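Local coordinates for angiopoietin-related protein 4 (Homo sapiens, PDB 6U1U) that mediates inactivation of lipoprotein lipase, so regulating triglyceride clearance and lipid metabolism, and is represented here by its C-terminal fibrinogen-like domain, at residues 33-37 and 38-42; 93-96 and 97-101; 112-115 and 116-119; 119-122 and 123-126. All coordinates share one frame; numbering follows the deposited sequence.

Interaction 1 of 4, residues 33-37 and 38-42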
loop_
_atom_site.group_PDB
_atom_site.type_symbol
_atom_site.label_atom_id
_atom_site.label_comp_id
_atom_site.label_asym_id
_atom_site.label_seq_id
_atom_site.Cartn_x
_atom_site.Cartn_y
_atom_site.Cartn_z
ATOM N N LYS A 33 11.793 -7.985 -5.383
ATOM C CA LYS A 33 12.021 -7.547 -6.749
ATOM C C LYS A 33 13.428 -6.983 -6.768
ATOM O O LYS A 33 13.723 -6.018 -6.048
ATOM C CB LYS A 33 10.988 -6.499 -7.197
ATOM C CG LYS A 33 11.194 -6.082 -8.659
ATOM C CD LYS A 33 10.246 -4.986 -9.104
ATOM C CE LYS A 33 10.507 -4.671 -10.601
ATOM N NZ LYS A 33 9.603 -3.630 -11.147
ATOM N N MET A 34 14.320 -7.600 -7.559
ATOM C CA MET A 34 15.713 -7.169 -7.619
ATOM C C MET A 34 15.894 -6.287 -8.865
ATOM O O MET A 34 15.573 -6.708 -9.972
ATOM C CB MET A 34 16.658 -8.367 -7.671
ATOM C CG MET A 34 16.498 -9.329 -6.432
ATOM S SD MET A 34 16.402 -8.475 -4.851
ATOM C CE MET A 34 16.789 -9.844 -3.722
ATOM N N THR A 35 16.332 -5.054 -8.652
ATOM C CA THR A 35 16.391 -4.027 -9.689
ATOM C C THR A 35 17.791 -3.427 -9.693
ATOM O O THR A 35 18.588 -3.635 -8.773
ATOM C CB THR A 35 15.357 -2.907 -9.405
ATOM O OG1 THR A 35 15.873 -2.116 -8.352
ATOM C CG2 THR A 35 13.992 -3.519 -9.004
ATOM N N SER A 36 18.076 -2.576 -10.678
ATOM C CA SER A 36 19.387 -1.934 -10.661
ATOM C C SER A 36 19.568 -0.998 -9.475
ATOM O O SER A 36 20.709 -0.664 -9.130
ATOM C CB SER A 36 19.608 -1.130 -11.946
ATOM O OG SER A 36 18.499 -0.285 -12.149
ATOM N N ASP A 37 18.476 -0.549 -8.842
ATOM C CA ASP A 37 18.592 0.289 -7.655
ATOM C C ASP A 37 18.344 -0.492 -6.365
ATOM O O ASP A 37 17.856 0.076 -5.377
ATOM C CB ASP A 37 17.632 1.475 -7.751
ATOM C CG ASP A 37 16.224 1.031 -8.004
ATOM O OD1 ASP A 37 15.945 0.638 -9.152
ATOM O OD2 ASP A 37 15.419 1.017 -7.049
ATOM N N GLY A 38 18.673 -1.785 -6.356
ATOM C CA GLY A 38 18.662 -2.590 -5.149
ATOM C C GLY A 38 17.430 -3.477 -5.043
ATOM O O GLY A 38 16.673 -3.686 -5.997
ATOM N N GLY A 39 17.248 -4.005 -3.839
ATOM C CA GLY A 39 16.184 -4.977 -3.568
ATOM C C GLY A 39 14.978 -4.263 -2.992
ATOM O O GLY A 39 15.115 -3.435 -2.090
ATOM N N TRP A 40 13.793 -4.611 -3.504
ATOM C CA TRP A 40 12.522 -4.043 -3.060
ATOM C C TRP A 40 11.611 -5.147 -2.549
ATOM O O TRP A 40 11.536 -6.219 -3.150
ATOM C CB TRP A 40 11.791 -3.364 -4.219
ATOM C CG TRP A 40 12.507 -2.185 -4.721
ATOM C CD1 TRP A 40 13.590 -2.184 -5.610
ATOM C CD2 TRP A 40 12.219 -0.807 -4.436
ATOM N NE1 TRP A 40 13.981 -0.873 -5.867
ATOM C CE2 TRP A 40 13.161 -0.020 -5.168
ATOM C CE3 TRP A 40 11.254 -0.156 -3.655
ATOM C CZ2 TRP A 40 13.168 1.378 -5.128
ATOM C CZ3 TRP A 40 11.280 1.269 -3.614
ATOM C CH2 TRP A 40 12.218 1.998 -4.371
ATOM N N THR A 41 10.923 -4.904 -1.436
ATOM C CA THR A 41 9.937 -5.879 -0.958
ATOM C C THR A 41 8.572 -5.530 -1.519
ATOM O O THR A 41 8.125 -4.397 -1.361
ATOM C CB THR A 41 9.855 -5.839 0.557
ATOM O OG1 THR A 41 11.168 -6.097 1.082
ATOM C CG2 THR A 41 8.811 -6.904 1.047
ATOM N N VAL A 42 7.904 -6.487 -2.152
ATOM C CA VAL A 42 6.572 -6.201 -2.687
ATOM C C VAL A 42 5.584 -6.317 -1.529
ATOM O O VAL A 42 5.505 -7.367 -0.889
ATOM C CB VAL A 42 6.193 -7.186 -3.802
ATOM C CG1 VAL A 42 4.750 -6.880 -4.285
ATOM C CG2 VAL A 42 7.219 -7.113 -4.960
#
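Trp-40 and Asp-37 meet side chain to side chain across a tight antiparallel hairpin, with Gly-38 and Gly-39 between them in sequence. Strands 28-35 and 38-46 are joined here by a type I turn from Thr-35 to Gly-38, which leaves Ser-36 and Asp-37 as a two-residue loop. The indole NE1 of Trp-40 donates to Asp-37 OD2 at 2.7 Å, a short bond but a bent one, with an N-H...O angle of 135°. OD2 lies almost exactly in the ring plane, yet NE1 meets that oxygen from above the carboxylate. Asp-37 holds CG between its own backbone N and carbonyl carbon (chi1 54°), folding the carboxylate back over the turn. Thr-35 takes a lesser share: its OG1 accepts a weak bond from Trp-40 NE1 at 3.4 Å, while CG2 lies 3.7 Å from Trp-40 CD1.

Gly-38 closes the turn through its backbone. Its N donates to Thr-35 O at 3.0 Å, and its O accepts from Thr-35 N at the same length. At the positive phi of Gly-38 (102°) a CB would crowd Asp-37 O, a conformation that glycine tolerates well. Two residues along, past the non-hydrogen-bonded pair Met-34/Gly-39, Lys-33 and Trp-40 form the next hydrogen-bonded pair, with Lys-33 N to Trp-40 O at 2.9 Å. Trp-40 packs on Leu-212 and Gln-214 of strand 208-215, and the Gln-214 amide bonds to Asp-37 O and Gly-39 O.

Chemically, the indole N-H is thus spent on the turn, fixing the ring's rotation; the nearby donor probably favours the ionised form of Asp-37.

Interaction 2 of 4, residues 93-96 and 97-101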
loop_
_atom_site.group_PDB
_atom_site.type_symbol
_atom_site.label_atom_id
_atom_site.label_comp_id
_atom_site.label_asym_id
_atom_site.label_seq_id
_atom_site.Cartn_x
_atom_site.Cartn_y
_atom_site.Cartn_z
ATOM N N LEU A 93 1.071 1.657 -11.120
ATOM C CA LEU A 93 -0.323 1.617 -11.540
ATOM C C LEU A 93 -0.407 1.272 -13.019
ATOM O O LEU A 93 0.446 1.679 -13.806
ATOM C CB LEU A 93 -1.023 2.974 -11.312
ATOM C CG LEU A 93 -0.747 3.681 -9.971
ATOM C CD1 LEU A 93 -1.298 5.124 -9.944
ATOM C CD2 LEU A 93 -1.350 2.858 -8.809
ATOM N N ARG A 94 -1.455 0.519 -13.398
ATOM C CA ARG A 94 -1.644 0.139 -14.797
ATOM C C ARG A 94 -3.094 0.390 -15.180
ATOM O O ARG A 94 -4.010 0.061 -14.410
ATOM C CB ARG A 94 -1.271 -1.340 -15.040
ATOM C CG ARG A 94 -1.333 -1.760 -16.519
ATOM C CD ARG A 94 -1.175 -3.272 -16.671
ATOM N NE ARG A 94 0.006 -3.785 -15.969
ATOM C CZ ARG A 94 0.119 -5.025 -15.485
ATOM N NH1 ARG A 94 -0.888 -5.894 -15.621
ATOM N NH2 ARG A 94 1.244 -5.400 -14.863
ATOM N N ASP A 95 -3.317 0.985 -16.356
ATOM C CA ASP A 95 -4.693 1.229 -16.748
ATOM C C ASP A 95 -5.092 0.175 -17.767
ATOM O O ASP A 95 -4.336 -0.752 -18.067
ATOM C CB ASP A 95 -4.908 2.672 -17.252
ATOM C CG ASP A 95 -4.215 2.962 -18.585
ATOM O OD1 ASP A 95 -3.861 2.016 -19.317
ATOM O OD2 ASP A 95 -4.019 4.158 -18.882
ATOM N N TRP A 96 -6.309 0.305 -18.278
ATOM C CA TRP A 96 -6.843 -0.753 -19.125
ATOM C C TRP A 96 -6.389 -0.637 -20.568
ATOM O O TRP A 96 -6.691 -1.528 -21.374
ATOM C CB TRP A 96 -8.358 -0.754 -19.038
ATOM C CG TRP A 96 -8.822 -1.359 -17.733
ATOM C CD1 TRP A 96 -9.074 -0.684 -16.583
ATOM C CD2 TRP A 96 -9.057 -2.741 -17.455
ATOM N NE1 TRP A 96 -9.452 -1.562 -15.603
ATOM C CE2 TRP A 96 -9.457 -2.829 -16.109
ATOM C CE3 TRP A 96 -8.963 -3.918 -18.208
ATOM C CZ2 TRP A 96 -9.784 -4.040 -15.501
ATOM C CZ3 TRP A 96 -9.292 -5.131 -17.603
ATOM C CH2 TRP A 96 -9.694 -5.184 -16.260
ATOM N N ASP A 97 -5.630 0.394 -20.892
ATOM C CA ASP A 97 -4.954 0.463 -22.175
ATOM C C ASP A 97 -3.489 0.056 -22.088
ATOM O O ASP A 97 -2.735 0.275 -23.042
ATOM C CB ASP A 97 -5.074 1.865 -22.737
ATOM C CG ASP A 97 -6.469 2.162 -23.207
ATOM O OD1 ASP A 97 -7.047 1.284 -23.877
ATOM O OD2 ASP A 97 -6.976 3.262 -22.895
ATOM N N GLY A 98 -3.064 -0.502 -20.957
ATOM C CA GLY A 98 -1.703 -0.961 -20.805
ATOM C C GLY A 98 -0.689 0.092 -20.403
ATOM O O GLY A 98 0.494 -0.244 -20.263
ATOM N N ASN A 99 -1.105 1.339 -20.205
ATOM C CA ASN A 99 -0.188 2.360 -19.713
ATOM C C ASN A 99 0.156 2.070 -18.262
ATOM O O ASN A 99 -0.705 1.662 -17.489
ATOM C CB ASN A 99 -0.812 3.746 -19.804
ATOM C CG ASN A 99 -1.283 4.081 -21.195
ATOM O OD1 ASN A 99 -2.467 4.367 -21.426
ATOM N ND2 ASN A 99 -0.351 4.067 -22.133
ATOM N N ALA A 100 1.418 2.267 -17.900
ATOM C CA ALA A 100 1.834 2.149 -16.506
ATOM C C ALA A 100 2.324 3.493 -15.987
ATOM O O ALA A 100 2.922 4.288 -16.725
ATOM C CB ALA A 100 2.929 1.101 -16.333
ATOM N N GLU A 101 2.058 3.747 -14.699
ATOM C CA GLU A 101 2.497 4.950 -14.006
ATOM C C GLU A 101 3.305 4.536 -12.786
ATOM O O GLU A 101 2.800 3.789 -11.932
ATOM C CB GLU A 101 1.294 5.793 -13.612
ATOM C CG GLU A 101 1.613 7.049 -12.827
ATOM C CD GLU A 101 2.201 8.160 -13.720
ATOM O OE1 GLU A 101 2.083 9.331 -13.330
ATOM O OE2 GLU A 101 2.784 7.854 -14.783
#
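Asp-95 reaches over the hairpin turn to Asp-97 and Asn-99, and its side-chain bonds are the distinctive polar feature. OD1 accepts from Asp-97 N at 2.9 Å, an Asx turn, and from Asn-99 N at 3.0 Å. The two donors arrive from opposite faces of the carboxylate plane, both well out of it. This grip is possible because chi1 of 68° sets CG between the backbone N and the carbonyl carbon.

Backbone bonds form a second group. Asp-95 N donates to Asn-99 O at 2.9 Å and Gly-98 N to Asp-95 O at 3.2 Å; with the type I turn from Asp-95 to Gly-98 and the positive phi of Gly-98 (84°), this is a hairpin with a type I turn and G1 bulge between strands 87-94 and 100-109. Leu-93 and Glu-101 follow as a hydrogen-bonded pair.

Close C-H...O contacts make the third group, Ala-100 CA lying 3.1 Å from Leu-93 O. With an alanine at Asp-95, Asp-97 N and Asn-99 N would probably lose their shared acceptor and Arg-200 its salt-bridge mate.

The carboxylate therefore does double duty: OD1 organises the turn, while OD2 pairs with Arg-200 and ties the hairpin tip to helix 197-200.

Interaction 3 of 4, residues 112-115 and 116-119; sequences EDTA and YSLQ
Tyr-116 lays its ring against Glu-112, four residues earlier, and the contact can be followed outward along the tyrosine. CB sits 3.2 Å from Ala-115 O, close to the peptide just before it. With CG anti to the carbonyl carbon (chi1 -61°), the ring folds back under the 3-10 segment 112-113. CE1 then lies 3.6 Å from Glu-112 N, while CE2 on the other side of the ring is equally near Glu-112 CG. Over the centre stands Glu-112 CA, 3.8 Å from the centroid and 13° off the normal, a CH-pi contact made by the backbone itself. Farther out, CZ and then OH pass Glu-112 CB, the latter at 3.4 Å. The hydroxyl tip is hydrogen-bonded to Glu-76, whereas the carboxylate of Glu-112 goes to Lys-61 and Trp-57.

Ala-115 and Tyr-116 both have positive phi, and Thr-114 and Ser-117 clasp the chain around them. Ser-117 OG donates to Thr-114 O at 2.6 Å, and Ser-117 N to Thr-114 OG1 at 3.0 Å; that hydroxyl is also bonded to Gly-111 O.

With a leucine at Tyr-116 there is no flat face under Glu-112 CA, which would probably open a gap there, and Glu-76 would probably lose its hydroxyl mate.

The loop before strand 118-120 is thus held by two means: polar exchange between Thr-114 and Ser-117 fixes the reversal, and the aromatic face packs against the Glu-112 backbone, with the polar ends of both residues satisfied nearby.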
loop_
_atom_site.group_PDB
_atom_site.type_symbol
_atom_site.label_atom_id
_atom_site.label_comp_id
_atom_site.label_asym_id
_atom_site.label_seq_id
_atom_site.Cartn_x
_atom_site.Cartn_y
_atom_site.Cartn_z
ATOM N N GLU A 112 1.932 -0.562 15.238
ATOM C CA GLU A 112 0.490 -0.720 15.471
ATOM C C GLU A 112 -0.014 0.295 16.488
ATOM O O GLU A 112 -1.185 0.684 16.429
ATOM C CB GLU A 112 0.104 -2.138 15.944
ATOM C CG GLU A 112 -1.436 -2.326 15.821
ATOM C CD GLU A 112 -2.011 -3.691 16.232
ATOM O OE1 GLU A 112 -3.220 -3.908 15.930
ATOM O OE2 GLU A 112 -1.295 -4.511 16.870
ATOM N N ASP A 113 0.863 0.773 17.371
ATOM C CA ASP A 113 0.461 1.808 18.328
ATOM C C ASP A 113 0.202 3.158 17.664
ATOM O O ASP A 113 -0.297 4.069 18.336
ATOM C CB ASP A 113 1.528 1.956 19.417
ATOM C CG ASP A 113 2.862 2.407 18.874
ATOM O OD1 ASP A 113 3.214 2.057 17.714
ATOM O OD2 ASP A 113 3.582 3.120 19.608
ATOM N N THR A 114 0.525 3.309 16.369
ATOM C CA THR A 114 0.088 4.451 15.575
ATOM C C THR A 114 -1.011 4.088 14.578
ATOM O O THR A 114 -1.308 4.885 13.690
ATOM C CB THR A 114 1.257 5.065 14.799
ATOM O OG1 THR A 114 1.603 4.197 13.693
ATOM C CG2 THR A 114 2.461 5.285 15.674
ATOM N N ALA A 115 -1.643 2.918 14.719
ATOM C CA ALA A 115 -2.521 2.374 13.678
ATOM C C ALA A 115 -1.789 2.321 12.336
ATOM O O ALA A 115 -2.378 2.602 11.294
ATOM C CB ALA A 115 -3.834 3.159 13.526
ATOM N N TYR A 116 -0.508 1.953 12.383
ATOM C CA TYR A 116 0.343 1.826 11.191
ATOM C C TYR A 116 0.261 3.084 10.312
ATOM O O TYR A 116 0.013 3.019 9.103
ATOM C CB TYR A 116 -0.021 0.569 10.392
ATOM C CG TYR A 116 0.174 -0.721 11.178
ATOM C CD1 TYR A 116 1.447 -1.190 11.461
ATOM C CD2 TYR A 116 -0.915 -1.464 11.637
ATOM C CE1 TYR A 116 1.649 -2.371 12.172
ATOM C CE2 TYR A 116 -0.717 -2.655 12.348
ATOM C CZ TYR A 116 0.561 -3.088 12.608
ATOM O OH TYR A 116 0.776 -4.248 13.299
ATOM N N SER A 117 0.476 4.241 10.942
ATOM C CA SER A 117 0.374 5.514 10.235
ATOM C C SER A 117 1.491 5.698 9.224
ATOM O O SER A 117 2.660 5.414 9.502
ATOM C CB SER A 117 0.441 6.685 11.214
ATOM O OG SER A 117 -0.759 6.722 11.977
ATOM N N LEU A 118 1.122 6.233 8.070
ATOM C CA LEU A 118 2.095 6.718 7.107
ATOM C C LEU A 118 2.450 8.126 7.528
ATOM O O LEU A 118 1.556 8.958 7.750
ATOM C CB LEU A 118 1.517 6.715 5.706
ATOM C CG LEU A 118 2.365 6.371 4.499
ATOM C CD1 LEU A 118 3.187 5.110 4.733
ATOM C CD2 LEU A 118 1.386 6.196 3.337
ATOM N N GLN A 119 3.738 8.351 7.724
ATOM C CA GLN A 119 4.268 9.616 8.213
ATOM C C GLN A 119 4.990 10.298 7.059
ATOM O O GLN A 119 5.972 9.756 6.531
ATOM C CB GLN A 119 5.184 9.348 9.402
ATOM C CG GLN A 119 4.374 8.686 10.535
ATOM C CD GLN A 119 5.195 7.840 11.481
ATOM O OE1 GLN A 119 6.396 7.620 11.277
ATOM N NE2 GLN A 119 4.540 7.333 12.521
#

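Interaction 4 of 4, residues 119-122 and 123-126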
loop_
_atom_site.group_PDB
_atom_site.type_symbol
_atom_site.label_atom_id
_atom_site.label_comp_id
_atom_site.label_asym_id
_atom_site.label_seq_id
_atom_site.Cartn_x
_atom_site.Cartn_y
_atom_site.Cartn_z
ATOM N N GLN A 119 3.738 8.351 7.724
ATOM C CA GLN A 119 4.268 9.616 8.213
ATOM C C GLN A 119 4.990 10.298 7.059
ATOM O O GLN A 119 5.972 9.756 6.531
ATOM C CB GLN A 119 5.184 9.348 9.402
ATOM C CG GLN A 119 4.374 8.686 10.535
ATOM C CD GLN A 119 5.195 7.840 11.481
ATOM O OE1 GLN A 119 6.396 7.620 11.277
ATOM N NE2 GLN A 119 4.540 7.333 12.521
ATOM N N LEU A 120 4.440 11.428 6.651
ATOM C CA LEU A 120 4.958 12.142 5.485
ATOM C C LEU A 120 5.568 13.487 5.875
ATOM O O LEU A 120 4.987 14.181 6.639
ATOM C CB LEU A 120 3.793 12.351 4.518
ATOM C CG LEU A 120 3.029 11.099 4.107
ATOM C CD1 LEU A 120 1.875 11.428 3.192
ATOM C CD2 LEU A 120 3.960 10.133 3.425
ATOM N N THR A 121 6.689 13.858 5.248
ATOM C CA THR A 121 7.160 15.242 5.396
ATOM C C THR A 121 6.269 16.193 4.604
ATOM O O THR A 121 5.468 15.792 3.774
ATOM C CB THR A 121 8.584 15.385 4.891
ATOM O OG1 THR A 121 8.580 15.103 3.492
ATOM C CG2 THR A 121 9.510 14.438 5.631
ATOM N N ALA A 122 6.393 17.498 4.863
ATOM C CA ALA A 122 5.555 18.422 4.103
ATOM C C ALA A 122 5.836 18.411 2.592
ATOM O O ALA A 122 4.869 18.436 1.806
ATOM C CB ALA A 122 5.706 19.830 4.702
ATOM N N PRO A 123 7.081 18.353 2.120
ATOM C CA PRO A 123 7.287 18.212 0.670
ATOM C C PRO A 123 6.659 16.952 0.086
ATOM O O PRO A 123 6.135 17.005 -1.027
ATOM C CB PRO A 123 8.821 18.184 0.528
ATOM C CG PRO A 123 9.341 18.862 1.756
ATOM C CD PRO A 123 8.345 18.559 2.856
ATOM N N VAL A 124 6.736 15.807 0.775
ATOM C CA VAL A 124 6.137 14.589 0.220
ATOM C C VAL A 124 4.614 14.685 0.206
ATOM O O VAL A 124 3.952 14.309 -0.779
ATOM C CB VAL A 124 6.644 13.358 0.993
ATOM C CG1 VAL A 124 5.889 12.124 0.563
ATOM C CG2 VAL A 124 8.162 13.188 0.758
ATOM N N ALA A 125 4.019 15.179 1.294
ATOM C CA ALA A 125 2.584 15.417 1.271
ATOM C C ALA A 125 2.217 16.325 0.115
ATOM O O ALA A 125 1.155 16.168 -0.505
ATOM C CB ALA A 125 2.122 16.024 2.602
ATOM N N GLY A 126 3.090 17.287 -0.196
ATOM C CA GLY A 126 2.832 18.153 -1.343
ATOM C C GLY A 126 2.844 17.396 -2.659
ATOM O O GLY A 126 2.015 17.654 -3.542
#
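Leu-120 and Val-124 meet where strand 118-120 gives way to helix 122-127, and with Ala-125 they make the packed, buried side of the contact. Leu-120 CD2 touches Val-124 CG1 at 4.0 Å, an ordinary van der Waals distance, the two side chains crossing at about a right angle, and Leu-120 CB is 4.5 Å from Ala-125 CB. The first helical turn is closed firmly by its backbone: Ala-125 N donates to Thr-121 O at 2.9 Å, nearly straight at 176°, and Gly-126 N to Ala-122 O at the same length.

Thr-121, Pro-123 and Gly-126 belong to the looser, solvent side. Thr-121 is the N-cap: its OG1 accepts from Val-124 N, though at 3.4 Å the capping bond is weak. Placed between the backbone N and the carbonyl carbon (chi1 64°), Thr-121 OG1 turns over the helix start and also lies 3.4 Å from Val-124 CG2. Proline suits its position, since an N-H in the first turn has no helical carbonyl before it to bond.

Leu-120 also touches the bound palmitic acid, so this strand-to-helix junction forms part of the lipid's surroundings. Strand 100-109 flanks it through Val-107 on Leu-120 and Phe-105 on Val-124; Leu-120 is hydrogen-bonded through its backbone to Leu-138 of strand 138-140, and Val-133 from a loop packs on Ala-122 and Ala-125.

Overall arrangement
From the N terminus, interaction 1 closes the hairpin of strands 28-35 and 38-46, and interaction 2 then closes that of strands 87-94 and 100-109; their centres are 21 Å apart. The chain returns along strand 100-109 to interaction 3, which shapes the loop into strand 118-120, on the other side of the chain's centre from interaction 2 and about 30 Å away between centres. Interaction 4 begins where interaction 3 ends, sharing Gln-119, and leads that strand into helix 122-127. The contacts run in series, none nested or crossing. All reach one antiparallel sheet of the fibrinogen-like domain, with strand 208-215 linking the two hairpins.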